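Local coordinates for protein DNA helicase RecQ (Deinococcus radiodurans, PDB 4Q48) that probably couples ATP hydrolysis to the unwinding of duplex DNA by translocating in the 3'-5' direction, at residues A[313-318]-A[368-373]. Sequence-based numbering, arbitrary orientation.
Sequences LPKSME and KLDALL
Leu-372 meets residues 313-318 with both methyls. Its CD2 lies 3.4 Å from the backbone O of Pro-314 and 3.8 Å from the ring CD of Pro-314. Leu-313 CD2 also approaches this methyl. The other methyl, CD1, touches Met-317 SD at 3.6 Å. CG of Leu-372 is anti to its backbone N (chi1 -175°), and this points the branch at Pro-314 and Met-317. The Met-317 chain bends at chi2 and chi3, which sets SD against Leu-372. Met-317 CG packs on Ala-371 CB at 4.2 Å. At the far end, Leu-313 CD1 lies 4.4 Å from Leu-373 CD2.

These contacts join the second RecA-like domain of the RecQ core to helix 359-376 of the zinc-binding region. Strand 334-340 backs Leu-313, and helix 382-389 covers Met-317.

The polar part is a salt bridge. Lys-368 NZ donates to Glu-318 OE2, and the two side chains cross at about a right angle. Lys-368 NZ also forms a salt bridge to Asp-184 OD2 and a hydrogen bond to Tyr-389 OH. With alanine at Glu-318, the ammonium of Lys-368 is likely to lose one of its two carboxylate mates. Ser-316 is the N-cap of helix 317-324. Its OG caps Gly-319 N and bonds weakly to Glu-318 OE1 at 3.3 Å.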
# COMPACT_ATOMS: atom_id res chain seq x y z
N LEU A 313 -10.95 -9.23 -10.47
CA LEU A 313 -10.42 -8.07 -9.79
C LEU A 313 -9.98 -8.44 -8.39
O LEU A 313 -10.71 -9.12 -7.66
CB LEU A 313 -11.44 -6.96 -9.74
CG LEU A 313 -11.55 -6.13 -11.01
CD1 LEU A 313 -12.61 -5.05 -10.78
CD2 LEU A 313 -10.20 -5.53 -11.35
N PRO A 314 -8.79 -7.97 -7.99
CA PRO A 314 -8.36 -8.12 -6.61
C PRO A 314 -9.24 -7.26 -5.71
O PRO A 314 -10.03 -6.49 -6.25
CB PRO A 314 -6.93 -7.61 -6.62
CG PRO A 314 -6.60 -7.33 -8.04
CD PRO A 314 -7.86 -7.14 -8.77
N LYS A 315 -9.11 -7.36 -4.39
CA LYS A 315 -9.95 -6.56 -3.51
C LYS A 315 -9.43 -5.13 -3.35
O LYS A 315 -10.16 -4.23 -2.97
CB LYS A 315 -10.08 -7.22 -2.12
CG LYS A 315 -10.33 -8.73 -2.17
CD LYS A 315 -11.18 -9.19 -0.96
CE LYS A 315 -11.07 -10.70 -0.66
NZ LYS A 315 -11.09 -11.13 0.79
N SER A 316 -8.15 -4.93 -3.64
CA SER A 316 -7.56 -3.62 -3.51
C SER A 316 -6.23 -3.50 -4.25
O SER A 316 -5.67 -4.50 -4.70
CB SER A 316 -7.36 -3.31 -2.04
OG SER A 316 -6.45 -4.23 -1.47
N MET A 317 -5.72 -2.27 -4.33
CA MET A 317 -4.38 -2.01 -4.83
C MET A 317 -3.32 -2.66 -3.93
O MET A 317 -2.32 -3.18 -4.43
CB MET A 317 -4.12 -0.50 -4.94
CG MET A 317 -4.85 0.20 -6.07
SD MET A 317 -4.30 -0.33 -7.70
CE MET A 317 -2.95 0.80 -8.00
N GLU A 318 -3.53 -2.60 -2.62
CA GLU A 318 -2.63 -3.26 -1.67
C GLU A 318 -2.51 -4.75 -1.99
O GLU A 318 -1.40 -5.28 -2.15
CB GLU A 318 -3.14 -3.12 -0.24
CG GLU A 318 -3.13 -1.74 0.34
CD GLU A 318 -4.41 -0.98 0.02
OE1 GLU A 318 -5.05 -1.29 -1.01
OE2 GLU A 318 -4.80 -0.11 0.83
N LYS A 368 -11.29 2.22 -2.29
CA LYS A 368 -10.37 1.13 -2.63
C LYS A 368 -10.60 0.75 -4.07
O LYS A 368 -9.65 0.68 -4.85
CB LYS A 368 -10.58 -0.10 -1.75
CG LYS A 368 -10.05 -0.02 -0.33
CD LYS A 368 -8.68 0.68 -0.26
CE LYS A 368 -8.12 0.68 1.17
NZ LYS A 368 -6.75 1.28 1.26
N LEU A 369 -11.87 0.55 -4.40
CA LEU A 369 -12.30 0.17 -5.74
C LEU A 369 -12.03 1.28 -6.75
O LEU A 369 -11.66 1.00 -7.89
CB LEU A 369 -13.79 -0.18 -5.74
CG LEU A 369 -14.35 -0.40 -7.14
CD1 LEU A 369 -13.71 -1.65 -7.73
CD2 LEU A 369 -15.85 -0.48 -7.16
N ASP A 370 -12.26 2.53 -6.36
CA ASP A 370 -12.03 3.66 -7.26
C ASP A 370 -10.55 3.75 -7.61
O ASP A 370 -10.18 4.03 -8.75
CB ASP A 370 -12.51 4.97 -6.65
CG ASP A 370 -12.22 6.18 -7.55
OD1 ASP A 370 -12.95 6.42 -8.56
OD2 ASP A 370 -11.22 6.87 -7.24
N ALA A 371 -9.72 3.52 -6.60
CA ALA A 371 -8.31 3.53 -6.81
C ALA A 371 -7.97 2.45 -7.83
O ALA A 371 -7.32 2.73 -8.85
CB ALA A 371 -7.60 3.29 -5.53
N LEU A 372 -8.47 1.24 -7.59
CA LEU A 372 -8.12 0.11 -8.42
C LEU A 372 -8.54 0.30 -9.89
O LEU A 372 -7.74 0.15 -10.81
CB LEU A 372 -8.74 -1.16 -7.84
CG LEU A 372 -8.38 -2.49 -8.51
CD1 LEU A 372 -6.88 -2.61 -8.72
CD2 LEU A 372 -8.86 -3.61 -7.62
N LEU A 373 -9.80 0.70 -10.07
CA LEU A 373 -10.34 1.02 -11.39
C LEU A 373 -9.56 2.14 -12.08
O LEU A 373 -9.33 2.09 -13.30
CB LEU A 373 -11.82 1.40 -11.26
CG LEU A 373 -12.77 0.24 -10.97
CD1 LEU A 373 -14.20 0.70 -10.95
CD2 LEU A 373 -12.61 -0.83 -12.02